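Side-chain contacts in 6b protein (Agrobacterium vitis, PDB 3AQ2), which disturbs plant cell proliferation, probably by acting on the host microRNA machinery through an ADP-ribosylation-type toxin fold: residues P89-V94 with L189-H194; P100-P105 with D149-Q154; A110-S115 with V122-G127. One frame throughout, in Å; residues are numbered along the deposited sequence.

Contact 1: residues P89-V94 with L189-H194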
ATOM      1  N   PRO A  89     -13.706   2.319   6.371  1.00 14.23           N
ATOM      2  CA  PRO A  89     -14.156   1.839   7.688  1.00 14.68           C
ATOM      3  C   PRO A  89     -13.944   0.327   7.894  1.00 14.61           C
ATOM      4  O   PRO A  89     -13.517  -0.373   6.969  1.00 13.94           O
ATOM      5  CB  PRO A  89     -15.648   2.214   7.711  1.00 15.90           C
ATOM      6  CG  PRO A  89     -16.054   2.300   6.304  1.00 15.94           C
ATOM      7  CD  PRO A  89     -14.830   2.820   5.559  1.00 14.32           C
ATOM      8  N   ALA A  90     -14.229  -0.163   9.102  1.00 14.90           N
ATOM      9  CA  ALA A  90     -13.989  -1.576   9.440  1.00 15.08           C
ATOM     10  C   ALA A  90     -12.523  -1.984   9.186  1.00 15.01           C
ATOM     11  O   ALA A  90     -12.232  -3.108   8.730  1.00 15.09           O
ATOM     12  CB  ALA A  90     -14.969  -2.493   8.704  1.00 15.20           C
ATOM     13  N   PHE A  91     -11.616  -1.044   9.473  1.00 14.84           N
ATOM     14  CA  PHE A  91     -10.161  -1.255   9.415  1.00 14.38           C
ATOM     15  C   PHE A  91      -9.650  -1.719   8.054  1.00 13.84           C
ATOM     16  O   PHE A  91      -8.684  -2.475   7.965  1.00 14.37           O
ATOM     17  CB  PHE A  91      -9.697  -2.207  10.527  1.00 15.78           C
ATOM     18  CG  PHE A  91     -10.252  -1.862  11.876  1.00 17.36           C
ATOM     19  CD1 PHE A  91     -11.264  -2.629  12.442  1.00 20.19           C
ATOM     20  CD2 PHE A  91      -9.780  -0.751  12.570  1.00 17.67           C
ATOM     21  CE1 PHE A  91     -11.783  -2.310  13.697  1.00 22.47           C
ATOM     22  CE2 PHE A  91     -10.294  -0.421  13.827  1.00 21.29           C
ATOM     23  CZ  PHE A  91     -11.303  -1.203  14.389  1.00 21.76           C
ATOM     24  N   GLY A  92     -10.287  -1.230   6.994  1.00 12.80           N
ATOM     25  CA  GLY A  92      -9.926  -1.632   5.641  1.00 11.61           C
ATOM     26  C   GLY A  92      -8.794  -0.804   5.086  1.00 11.20           C
ATOM     27  O   GLY A  92      -8.752   0.411   5.284  1.00 10.80           O
ATOM     28  N   THR A  93      -7.883  -1.462   4.375  1.00  9.96           N
ATOM     29  CA  THR A  93      -6.886  -0.752   3.580  1.00  9.44           C
ATOM     30  C   THR A  93      -7.017  -1.171   2.120  1.00  9.61           C
ATOM     31  O   THR A  93      -6.830  -2.349   1.781  1.00 10.03           O
ATOM     32  CB  THR A  93      -5.447  -1.032   4.056  1.00  9.37           C
ATOM     33  OG1 THR A  93      -5.330  -0.697   5.449  1.00 11.13           O
ATOM     34  CG2 THR A  93      -4.443  -0.202   3.228  1.00  9.26           C
ATOM     35  N   VAL A  94      -7.339  -0.194   1.277  1.00  9.11           N
ATOM     36  CA  VAL A  94      -7.510  -0.415  -0.148  1.00  9.21           C
ATOM     37  C   VAL A  94      -6.241   0.020  -0.884  1.00  9.04           C
ATOM     38  O   VAL A  94      -5.755   1.157  -0.716  1.00  9.14           O
ATOM     39  CB  VAL A  94      -8.752   0.347  -0.694  1.00  9.55           C
ATOM     40  CG1 VAL A  94      -8.846   0.245  -2.207  1.00 10.79           C
ATOM     41  CG2 VAL A  94     -10.036  -0.163  -0.039  1.00 11.66           C
ATOM     42  N   LEU A 189      -5.752  -5.711  13.508  1.00 16.25           N
ATOM     43  CA  LEU A 189      -6.925  -4.953  13.111  1.00 17.25           C
ATOM     44  C   LEU A 189      -6.885  -3.616  13.831  1.00 17.46           C
ATOM     45  O   LEU A 189      -7.168  -3.531  15.031  1.00 18.05           O
ATOM     46  CB  LEU A 189      -8.208  -5.702  13.465  1.00 18.28           C
ATOM     47  CG  LEU A 189      -8.698  -6.791  12.513  1.00 20.29           C
ATOM     48  CD1 LEU A 189      -9.822  -7.574  13.187  1.00 22.83           C
ATOM     49  CD2 LEU A 189      -9.180  -6.190  11.203  1.00 21.58           C
ATOM     50  N   SER A 190      -6.532  -2.578  13.083  1.00 16.96           N
ATOM     51  CA  SER A 190      -6.338  -1.238  13.630  1.00 17.76           C
ATOM     52  C   SER A 190      -6.357  -0.234  12.485  1.00 16.77           C
ATOM     53  O   SER A 190      -6.193  -0.597  11.313  1.00 16.62           O
ATOM     54  CB  SER A 190      -4.989  -1.139  14.347  1.00 17.77           C
ATOM     55  OG  SER A 190      -4.884   0.091  15.050  1.00 21.43           O
ATOM     56  N   ASP A 191      -6.536   1.040  12.813  1.00 16.83           N
ATOM     57  CA  ASP A 191      -6.457   2.067  11.767  1.00 16.26           C
ATOM     58  C   ASP A 191      -5.016   2.434  11.407  1.00 15.58           C
ATOM     59  O   ASP A 191      -4.770   3.120  10.411  1.00 14.63           O
ATOM     60  CB  ASP A 191      -7.285   3.284  12.146  1.00 17.45           C
ATOM     61  CG  ASP A 191      -8.768   2.973  12.153  1.00 18.16           C
ATOM     62  OD1 ASP A 191      -9.302   2.552  11.100  1.00 18.09           O
ATOM     63  OD2 ASP A 191      -9.397   3.140  13.217  1.00 22.62           O
ATOM     64  N   LEU A 192      -4.071   1.959  12.219  1.00 15.67           N
ATOM     65  CA  LEU A 192      -2.650   1.970  11.857  1.00 15.30           C
ATOM     66  C   LEU A 192      -2.041   0.648  12.297  1.00 15.10           C
ATOM     67  O   LEU A 192      -2.026   0.327  13.497  1.00 16.09           O
ATOM     68  CB  LEU A 192      -1.885   3.111  12.544  1.00 16.39           C
ATOM     69  CG  LEU A 192      -1.995   4.556  12.069  1.00 17.80           C
ATOM     70  CD1 LEU A 192      -1.187   5.427  13.014  1.00 18.09           C
ATOM     71  CD2 LEU A 192      -1.504   4.734  10.638  1.00 18.59           C
ATOM     72  N   ILE A 193      -1.545  -0.116  11.334  1.00 14.10           N
ATOM     73  CA  ILE A 193      -0.930  -1.411  11.617  1.00 13.70           C
ATOM     74  C   ILE A 193       0.562  -1.405  11.303  1.00 13.16           C
ATOM     75  O   ILE A 193       1.027  -0.639  10.460  1.00 13.16           O
ATOM     76  CB  ILE A 193      -1.640  -2.563  10.842  1.00 13.45           C
ATOM     77  CG1 ILE A 193      -1.541  -2.383   9.321  1.00 13.00           C
ATOM     78  CG2 ILE A 193      -3.113  -2.663  11.282  1.00 13.90           C
ATOM     79  CD1 ILE A 193      -1.990  -3.611   8.522  1.00 13.57           C
ATOM     80  N   HIS A 194       1.318  -2.242  11.999  1.00 12.96           N
ATOM     81  CA  HIS A 194       2.702  -2.493  11.632  1.00 13.53           C
ATOM     82  C   HIS A 194       2.738  -3.275  10.311  1.00 13.04           C
ATOM     83  O   HIS A 194       2.162  -4.364  10.213  1.00 13.23           O
ATOM     84  CB  HIS A 194       3.379  -3.277  12.755  1.00 14.53           C
ATOM     85  CG  HIS A 194       4.728  -3.812  12.409  1.00 17.01           C
ATOM     86  ND1 HIS A 194       5.680  -3.081  11.728  1.00 21.00           N
ATOM     87  CD2 HIS A 194       5.310  -4.996  12.716  1.00 20.15           C
ATOM     88  CE1 HIS A 194       6.776  -3.807  11.596  1.00 19.69           C
ATOM     89  NE2 HIS A 194       6.575  -4.976  12.179  1.00 23.06           N
TER
HETATM   90  O   HOH W   1      -6.478  -3.218   9.924  1.00 16.58           O
HETATM   91  O   HOH W   2     -11.623   1.822   9.965  1.00 26.84           O
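Asp191 OD1, which also lies against the Phe91 ring, is gripped by two donors: water 2, whose oxygen stands 2.7 Å from OD1, and Ser86 OG. Water 2 in turn accepts from Phe91 N at 2.9 Å, so one water bridges the carboxylate to the backbone of the facing loop. A second bridge runs between backbones. Water 1 accepts from Ser190 N at 3.2 Å and can donate to Phe91 O at 3.0 Å; no direct hydrogen bond joins the two segments. Segments 89-94 and 189-194 both lead into short strands of the ADP-ribosylation fold: Thr93 opens strand 93-96, paired by backbone bonds with Arg161, whereas Ile193 pairs with Leu84 in a separate two-stranded sheet. The water bridges therefore link the approaches to strands of two different sheets. Beyond the two waters the Phe91 ring extends along residues 189-191; its CG stands beside the backbone N (chi1 -48°), which turns the ring toward Leu189 and Ser190. Leu189 C sits over one face, 4.2 Å above the plane and offset toward the rim, while Phe91 CD2 meets Ser190 C obliquely at 3.5 Å. The Asp191 side chain crosses that of Phe91 at about a right angle, the carboxylate and ring planes are 37° apart, and OD2 of Asp191 comes to 3.7 Å from CE2 of Phe91. At the root of the ring, Phe91 CB packs on Leu189 CD2 at 4.1 Å.

Contact 2: residues P100-P105 with D149-Q154; sequences PWLLDP and DVIRGQ
Leu102 and Arg152 run past each other in opposite directions, which sets the guanidinium of the arginine beside the backbone of the leucine and one leucine methyl, CD1, beside the arginine head group. The polar half of this exchange is well defined. Arg152 NH2 donates to Leu102 O at 3.1 Å with an N-H...O angle of 166°; the donor lies in the carbonyl plane on a lone pair, and the oxygen lies in the guanidinium plane. Arg152 NH1 adds a weak second bond of 3.5 Å to the same Leu102 O, so both terminal nitrogens of the arginine converge on one carbonyl. A bend in the arginine chain at chi3 (-77°) turns its head group to this position. The guanidinium also has hydrocarbon neighbours: Leu102 CA lies at its edge, and Ile151 CG2 lies over one face, 3.9 Å above the plane and offset toward the rim. The separation of 3.1 Å between Leu102 CD1 and Arg152 NH2 is very short for a methyl group, and the closeness of this contact is best treated as doubtful.

The apolar half involves Ile151, whose side chain meets Leu102 at an oblique angle. Leu102 CD2 lies 4.2 Å from Ile151 CB, and Leu103 CD2 reaches Ile151 CD1 at 4.4 Å. Met98 touches Ile151 as well, and Leu103 rests on Ile111 of helix 105-115.

Arg152 and Gly153 are the two central residues of a type I' turn, closed by Ile151 N to Gln154 O at 2.9 Å and Gln154 N to Ile151 O at 3.0 Å. Strands 143-151 and 154-161 thus form a tight two-residue beta hairpin, whose tip is tied to the loop just ahead of helix 105-115.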
ATOM      1  N   PRO A 100       1.288   5.760  -9.490  1.00 10.84           N
ATOM      2  CA  PRO A 100       1.070   7.186  -9.201  1.00 10.62           C
ATOM      3  C   PRO A 100       1.038   8.130 -10.412  1.00 10.78           C
ATOM      4  O   PRO A 100       0.551   9.253 -10.287  1.00 11.80           O
ATOM      5  CB  PRO A 100       2.241   7.538  -8.259  1.00 11.60           C
ATOM      6  CG  PRO A 100       2.724   6.240  -7.726  1.00 12.54           C
ATOM      7  CD  PRO A 100       2.459   5.215  -8.774  1.00 11.28           C
ATOM      8  N   TRP A 101       1.544   7.683 -11.566  1.00 10.21           N
ATOM      9  CA  TRP A 101       1.554   8.504 -12.784  1.00 10.65           C
ATOM     10  C   TRP A 101       0.424   8.173 -13.756  1.00 10.80           C
ATOM     11  O   TRP A 101       0.363   8.760 -14.839  1.00 11.24           O
ATOM     12  CB  TRP A 101       2.894   8.358 -13.522  1.00 11.34           C
ATOM     13  CG  TRP A 101       3.241   6.915 -13.823  1.00 11.45           C
ATOM     14  CD1 TRP A 101       2.853   6.172 -14.914  1.00 12.70           C
ATOM     15  CD2 TRP A 101       4.030   6.047 -13.004  1.00 11.57           C
ATOM     16  NE1 TRP A 101       3.359   4.893 -14.815  1.00 12.94           N
ATOM     17  CE2 TRP A 101       4.083   4.791 -13.653  1.00 13.68           C
ATOM     18  CE3 TRP A 101       4.713   6.214 -11.789  1.00 12.84           C
ATOM     19  CZ2 TRP A 101       4.785   3.702 -13.120  1.00 12.85           C
ATOM     20  CZ3 TRP A 101       5.399   5.113 -11.247  1.00 12.58           C
ATOM     21  CH2 TRP A 101       5.442   3.886 -11.926  1.00 12.92           C
ATOM     22  N   LEU A 102      -0.453   7.232 -13.406  1.00 10.66           N
ATOM     23  CA  LEU A 102      -1.478   6.797 -14.371  1.00 11.74           C
ATOM     24  C   LEU A 102      -2.511   7.881 -14.637  1.00 12.02           C
ATOM     25  O   LEU A 102      -2.895   8.134 -15.794  1.00 12.78           O
ATOM     26  CB  LEU A 102      -2.177   5.516 -13.897  1.00 12.01           C
ATOM     27  CG  LEU A 102      -3.106   4.889 -14.946  1.00 13.43           C
ATOM     28  CD1 LEU A 102      -2.321   4.199 -16.070  1.00 16.94           C
ATOM     29  CD2 LEU A 102      -4.070   3.903 -14.284  1.00 15.10           C
ATOM     30  N   LEU A 103      -2.950   8.510 -13.550  1.00 12.20           N
ATOM     31  CA  LEU A 103      -3.971   9.558 -13.578  1.00 13.46           C
ATOM     32  C   LEU A 103      -3.505  10.744 -12.754  1.00 13.91           C
ATOM     33  O   LEU A 103      -2.657  10.598 -11.878  1.00 14.13           O
ATOM     34  CB  LEU A 103      -5.277   9.029 -12.984  1.00 13.76           C
ATOM     35  CG  LEU A 103      -5.927   7.832 -13.688  1.00 15.43           C
ATOM     36  CD1 LEU A 103      -7.106   7.350 -12.860  1.00 16.67           C
ATOM     37  CD2 LEU A 103      -6.358   8.193 -15.090  1.00 17.47           C
ATOM     38  N   ASP A 104      -4.064  11.919 -13.030  1.00 14.73           N
ATOM     39  CA  ASP A 104      -3.798  13.105 -12.210  1.00 15.51           C
ATOM     40  C   ASP A 104      -4.344  12.817 -10.803  1.00 14.25           C
ATOM     41  O   ASP A 104      -5.335  12.080 -10.668  1.00 14.13           O
ATOM     42  CB  ASP A 104      -4.491  14.328 -12.822  1.00 17.28           C
ATOM     43  CG  ASP A 104      -4.208  15.619 -12.058  1.00 21.74           C
ATOM     44  OD1 ASP A 104      -4.890  15.900 -11.041  1.00 27.12           O
ATOM     45  OD2 ASP A 104      -3.316  16.380 -12.487  1.00 26.80           O
ATOM     46  N   PRO A 105      -3.702  13.366  -9.753  1.00 13.38           N
ATOM     47  CA  PRO A 105      -4.212  13.163  -8.388  1.00 12.80           C
ATOM     48  C   PRO A 105      -5.681  13.567  -8.199  1.00 12.26           C
ATOM     49  O   PRO A 105      -6.379  12.963  -7.381  1.00 12.30           O
ATOM     50  CB  PRO A 105      -3.275  14.023  -7.532  1.00 13.36           C
ATOM     51  CG  PRO A 105      -1.987  13.998  -8.300  1.00 14.07           C
ATOM     52  CD  PRO A 105      -2.419  14.099  -9.742  1.00 13.96           C
ATOM     53  N   ASP A 149     -10.210  -2.040 -12.983  1.00 13.40           N
ATOM     54  CA  ASP A 149     -10.482  -0.883 -13.839  1.00 14.25           C
ATOM     55  C   ASP A 149      -9.615  -0.955 -15.088  1.00 14.89           C
ATOM     56  O   ASP A 149      -8.461  -1.392 -15.025  1.00 15.42           O
ATOM     57  CB  ASP A 149     -10.189   0.432 -13.109  1.00 13.89           C
ATOM     58  CG  ASP A 149     -11.121   0.689 -11.933  1.00 14.72           C
ATOM     59  OD1 ASP A 149     -12.236   0.112 -11.883  1.00 16.77           O
ATOM     60  OD2 ASP A 149     -10.736   1.496 -11.069  1.00 14.88           O
ATOM     61  N   VAL A 150     -10.158  -0.496 -16.217  1.00 14.94           N
ATOM     62  CA  VAL A 150      -9.433  -0.519 -17.479  1.00 16.07           C
ATOM     63  C   VAL A 150      -9.178   0.922 -17.917  1.00 16.25           C
ATOM     64  O   VAL A 150     -10.121   1.689 -18.088  1.00 17.32           O
ATOM     65  CB  VAL A 150     -10.229  -1.290 -18.560  1.00 16.62           C
ATOM     66  CG1 VAL A 150      -9.555  -1.185 -19.938  1.00 17.76           C
ATOM     67  CG2 VAL A 150     -10.430  -2.744 -18.138  1.00 18.39           C
ATOM     68  N   ILE A 151      -7.906   1.277 -18.081  1.00 16.35           N
ATOM     69  CA  ILE A 151      -7.505   2.608 -18.543  1.00 16.96           C
ATOM     70  C   ILE A 151      -6.532   2.436 -19.702  1.00 17.85           C
ATOM     71  O   ILE A 151      -5.581   1.663 -19.599  1.00 17.48           O
ATOM     72  CB  ILE A 151      -6.833   3.412 -17.388  1.00 16.52           C
ATOM     73  CG1 ILE A 151      -7.845   3.766 -16.286  1.00 16.69           C
ATOM     74  CG2 ILE A 151      -6.123   4.669 -17.914  1.00 16.38           C
ATOM     75  CD1 ILE A 151      -8.830   4.868 -16.662  1.00 18.11           C
ATOM     76  N   ARG A 152      -6.772   3.158 -20.803  1.00 18.79           N
ATOM     77  CA  ARG A 152      -5.949   3.066 -22.013  1.00 20.67           C
ATOM     78  C   ARG A 152      -5.726   1.599 -22.394  1.00 20.09           C
ATOM     79  O   ARG A 152      -4.617   1.194 -22.764  1.00 21.08           O
ATOM     80  CB  ARG A 152      -4.620   3.836 -21.861  1.00 20.60           C
ATOM     81  CG  ARG A 152      -4.783   5.345 -21.599  1.00 22.20           C
ATOM     82  CD  ARG A 152      -3.441   6.119 -21.597  1.00 22.10           C
ATOM     83  NE  ARG A 152      -2.661   5.956 -20.365  1.00 22.08           N
ATOM     84  CZ  ARG A 152      -2.847   6.634 -19.230  1.00 24.24           C
ATOM     85  NH1 ARG A 152      -3.795   7.558 -19.121  1.00 25.32           N
ATOM     86  NH2 ARG A 152      -2.061   6.397 -18.189  1.00 24.31           N
ATOM     87  N   GLY A 153      -6.796   0.813 -22.277  1.00 19.38           N
ATOM     88  CA  GLY A 153      -6.819  -0.578 -22.728  1.00 19.88           C
ATOM     89  C   GLY A 153      -6.146  -1.589 -21.817  1.00 19.31           C
ATOM     90  O   GLY A 153      -6.039  -2.765 -22.180  1.00 20.35           O
ATOM     91  N   GLN A 154      -5.717  -1.135 -20.640  1.00 17.55           N
ATOM     92  CA  GLN A 154      -4.985  -1.975 -19.690  1.00 16.55           C
ATOM     93  C   GLN A 154      -5.754  -2.139 -18.391  1.00 15.24           C
ATOM     94  O   GLN A 154      -6.348  -1.183 -17.889  1.00 14.07           O
ATOM     95  CB  GLN A 154      -3.620  -1.350 -19.372  1.00 17.10           C
ATOM     96  CG  GLN A 154      -2.741  -1.098 -20.591  1.00 19.84           C
ATOM     97  CD  GLN A 154      -2.013  -2.330 -21.077  1.00 24.08           C
ATOM     98  OE1 GLN A 154      -2.198  -3.432 -20.557  1.00 26.08           O
ATOM     99  NE2 GLN A 154      -1.170  -2.149 -22.088  1.00 27.60           N
TER

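Contact 3: residues A110-S115 with V122-G127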
ATOM      1  N   ALA A 110     -11.164  11.049  -7.267  1.00 11.06           N
ATOM      2  CA  ALA A 110     -12.546  10.688  -7.619  1.00 11.55           C
ATOM      3  C   ALA A 110     -12.775   9.171  -7.569  1.00 11.95           C
ATOM      4  O   ALA A 110     -13.805   8.700  -7.058  1.00 12.21           O
ATOM      5  CB  ALA A 110     -12.926  11.245  -8.992  1.00 12.40           C
ATOM      6  N   ILE A 111     -11.817   8.414  -8.094  1.00 11.58           N
ATOM      7  CA  ILE A 111     -11.929   6.958  -8.078  1.00 11.84           C
ATOM      8  C   ILE A 111     -11.819   6.409  -6.648  1.00 12.08           C
ATOM      9  O   ILE A 111     -12.578   5.502  -6.256  1.00 12.62           O
ATOM     10  CB  ILE A 111     -10.898   6.318  -9.016  1.00 11.11           C
ATOM     11  CG1 ILE A 111     -11.173   6.765 -10.462  1.00 12.40           C
ATOM     12  CG2 ILE A 111     -10.940   4.780  -8.923  1.00 12.81           C
ATOM     13  CD1 ILE A 111     -10.169   6.217 -11.475  1.00 15.19           C
ATOM     14  N   LEU A 112     -10.893   6.978  -5.876  1.00 12.03           N
ATOM     15  CA  LEU A 112     -10.712   6.575  -4.479  1.00 11.91           C
ATOM     16  C   LEU A 112     -11.954   6.818  -3.619  1.00 12.57           C
ATOM     17  O   LEU A 112     -12.304   5.986  -2.764  1.00 12.88           O
ATOM     18  CB  LEU A 112      -9.503   7.283  -3.868  1.00 11.72           C
ATOM     19  CG  LEU A 112      -8.143   6.782  -4.363  1.00 11.02           C
ATOM     20  CD1 LEU A 112      -7.063   7.783  -3.997  1.00 11.85           C
ATOM     21  CD2 LEU A 112      -7.829   5.353  -3.816  1.00 12.35           C
ATOM     22  N   GLN A 113     -12.627   7.945  -3.851  1.00 12.97           N
ATOM     23  CA  GLN A 113     -13.862   8.247  -3.132  1.00 14.31           C
ATOM     24  C   GLN A 113     -14.941   7.219  -3.405  1.00 14.97           C
ATOM     25  O   GLN A 113     -15.704   6.874  -2.503  1.00 15.94           O
ATOM     26  CB  GLN A 113     -14.394   9.626  -3.490  1.00 14.38           C
ATOM     27  CG  GLN A 113     -13.645  10.749  -2.822  1.00 15.29           C
ATOM     28  CD  GLN A 113     -14.343  12.082  -2.998  1.00 19.08           C
ATOM     29  OE1 GLN A 113     -15.562  12.135  -3.200  1.00 21.68           O
ATOM     30  NE2 GLN A 113     -13.584  13.167  -2.902  1.00 17.90           N
ATOM     31  N   GLN A 114     -15.010   6.745  -4.644  1.00 15.20           N
ATOM     32  CA  GLN A 114     -16.007   5.744  -5.004  1.00 16.84           C
ATOM     33  C   GLN A 114     -15.637   4.359  -4.452  1.00 16.30           C
ATOM     34  O   GLN A 114     -16.519   3.524  -4.236  1.00 17.57           O
ATOM     35  CB  GLN A 114     -16.210   5.703  -6.525  1.00 17.51           C
ATOM     36  CG  GLN A 114     -17.589   5.147  -6.991  1.00 20.58           C
ATOM     37  CD  GLN A 114     -18.805   5.877  -6.396  1.00 23.13           C
ATOM     38  OE1 GLN A 114     -18.697   6.991  -5.872  1.00 25.26           O
ATOM     39  NE2 GLN A 114     -19.975   5.233  -6.476  1.00 25.08           N
ATOM     40  N   SER A 115     -14.343   4.149  -4.201  1.00 15.62           N
ATOM     41  CA  SER A 115     -13.799   2.851  -3.795  1.00 14.97           C
ATOM     42  C   SER A 115     -13.741   2.631  -2.285  1.00 14.80           C
ATOM     43  O   SER A 115     -13.729   1.487  -1.819  1.00 15.02           O
ATOM     44  CB  SER A 115     -12.386   2.670  -4.362  1.00 15.21           C
ATOM     45  OG  SER A 115     -12.374   2.683  -5.779  1.00 15.51           O
ATOM     46  N   VAL A 122      -7.038   7.422   6.860  1.00 11.98           N
ATOM     47  CA  VAL A 122      -7.040   8.241   5.663  1.00 12.04           C
ATOM     48  C   VAL A 122      -8.483   8.270   5.161  1.00 12.03           C
ATOM     49  O   VAL A 122      -9.155   7.237   5.102  1.00 12.72           O
ATOM     50  CB  VAL A 122      -6.117   7.616   4.595  1.00 11.12           C
ATOM     51  CG1 VAL A 122      -6.385   8.208   3.210  1.00 11.67           C
ATOM     52  CG2 VAL A 122      -4.665   7.832   4.987  1.00 12.22           C
ATOM     53  N   ASN A 123      -8.953   9.456   4.791  1.00 11.56           N
ATOM     54  CA  ASN A 123     -10.313   9.601   4.302  1.00 11.52           C
ATOM     55  C   ASN A 123     -10.284  10.451   3.041  1.00 11.11           C
ATOM     56  O   ASN A 123     -10.123  11.681   3.107  1.00 11.73           O
ATOM     57  CB  ASN A 123     -11.184  10.238   5.396  1.00 12.33           C
ATOM     58  CG  ASN A 123     -12.623  10.445   4.964  1.00 12.82           C
ATOM     59  OD1 ASN A 123     -12.972  10.298   3.788  1.00 12.07           O
ATOM     60  ND2 ASN A 123     -13.476  10.805   5.928  1.00 13.62           N
ATOM     61  N   TYR A 124     -10.445   9.793   1.892  1.00 10.44           N
ATOM     62  CA  TYR A 124     -10.282  10.466   0.593  1.00 10.09           C
ATOM     63  C   TYR A 124     -11.387  11.463   0.284  1.00 10.99           C
ATOM     64  O   TYR A 124     -11.263  12.257  -0.650  1.00 11.41           O
ATOM     65  CB  TYR A 124     -10.194   9.439  -0.536  1.00 10.17           C
ATOM     66  CG  TYR A 124      -9.033   8.481  -0.384  1.00  9.06           C
ATOM     67  CD1 TYR A 124      -9.247   7.103  -0.297  1.00 10.15           C
ATOM     68  CD2 TYR A 124      -7.715   8.949  -0.333  1.00  8.71           C
ATOM     69  CE1 TYR A 124      -8.170   6.209  -0.157  1.00  9.30           C
ATOM     70  CE2 TYR A 124      -6.642   8.055  -0.197  1.00  7.47           C
ATOM     71  CZ  TYR A 124      -6.879   6.688  -0.115  1.00  9.61           C
ATOM     72  OH  TYR A 124      -5.809   5.804   0.006  1.00  9.28           O
ATOM     73  N   HIS A 125     -12.452  11.439   1.078  1.00 11.76           N
ATOM     74  CA  HIS A 125     -13.609  12.290   0.823  1.00 13.20           C
ATOM     75  C   HIS A 125     -13.350  13.770   1.111  1.00 14.04           C
ATOM     76  O   HIS A 125     -14.120  14.629   0.686  1.00 14.39           O
ATOM     77  CB  HIS A 125     -14.847  11.724   1.539  1.00 14.16           C
ATOM     78  CG  HIS A 125     -15.254  10.391   0.993  1.00 13.87           C
ATOM     79  ND1 HIS A 125     -16.279  10.246   0.080  1.00 16.45           N
ATOM     80  CD2 HIS A 125     -14.712   9.157   1.149  1.00 14.08           C
ATOM     81  CE1 HIS A 125     -16.378   8.972  -0.268  1.00 15.14           C
ATOM     82  NE2 HIS A 125     -15.434   8.292   0.361  1.00 12.92           N
ATOM     83  N   HIS A 126     -12.239  14.057   1.789  1.00 14.14           N
ATOM     84  CA  HIS A 126     -11.803  15.444   1.973  1.00 15.35           C
ATOM     85  C   HIS A 126     -11.163  16.078   0.747  1.00 15.11           C
ATOM     86  O   HIS A 126     -10.949  17.299   0.729  1.00 16.30           O
ATOM     87  CB  HIS A 126     -10.862  15.550   3.154  1.00 15.52           C
ATOM     88  CG  HIS A 126     -11.537  15.288   4.458  1.00 18.70           C
ATOM     89  ND1 HIS A 126     -12.492  16.135   4.979  1.00 21.43           N
ATOM     90  CD2 HIS A 126     -11.435  14.252   5.317  1.00 20.88           C
ATOM     91  CE1 HIS A 126     -12.928  15.642   6.125  1.00 22.74           C
ATOM     92  NE2 HIS A 126     -12.297  14.503   6.354  1.00 21.41           N
ATOM     93  N   GLY A 127     -10.847  15.273  -0.262  1.00 14.17           N
ATOM     94  CA  GLY A 127     -10.367  15.812  -1.529  1.00 13.43           C
ATOM     95  C   GLY A 127      -8.945  15.376  -1.840  1.00 12.67           C
ATOM     96  O   GLY A 127      -8.323  14.665  -1.048  1.00 11.92           O
TER
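The Tyr124 ring takes Leu112 on one face, and the neighbouring His125 ring takes Gln113 on one of its own. Leu112 CD1 stands over the middle of the tyrosine ring, 3.9 Å from the centroid and 12° off the normal, a CH-pi contact. Leu112 CB sits 3.6 Å from Tyr124 CD1, and the second methyl of Leu112, CD2, reaches CE1. On the imidazole, Gln113 CG makes a second CH-pi contact, 4.1 Å from the His125 centroid but shifted toward the rim. Asn123 OD1 lies at the edge of this ring, in its plane, and accepts from His125 N at 3.0 Å, closing an Asx turn at the start of the short 3-10 segment 124-126.

Gln113 stretches out beyond CG, its amide 32° from the plane of the His125 ring. That course brings NE2 to Tyr124 O, a weak hydrogen bond of 3.4 Å with an N-H...O angle of 131°. Gln113 O lies 3.2 Å from His125 NE2, yet the angle is too poor for a bond; NE2 instead bonds Cys116 O, just past the end of helix 105-115, which would favour one rotation of the imidazole. Bonds of Tyr124 OH to Tyr69 O and Asn87 ND2 anchor the tip of that side chain, while the Leu112 packing limits how its face can turn.

The helix thus meets the following loop mainly through carbon over aromatic faces. With two CH-pi contacts set against a single weak, bent amide bond, dispersion probably supplies most of the attraction across the interface.

How the contacts relate
Contacts 1 and 2 lie on opposite sides of the chain's centre, their own centres about 25 Å apart, while contact 3 is about 16 Å from each, centre to centre. Along the chain the first segments come in the order 1, 2, 3 and the second segments in the reverse order, so each contact encloses the next. Contacts 1 and 2 both reach the three-stranded antiparallel sheet, at its outermost strands, 93-96 and 143-151. Contact 1 links the approach to strand 93-96 with the two-stranded sheet 83-85/192-194, contact 2 ties a hairpin tip to the loop before helix 105-115, and contact 3 packs that helix on its following loop. Contacts 2 and 3 touch, Leu103 CD1 lying 3.5 Å from Ile111 CD1, all within the RolB/RolC family region.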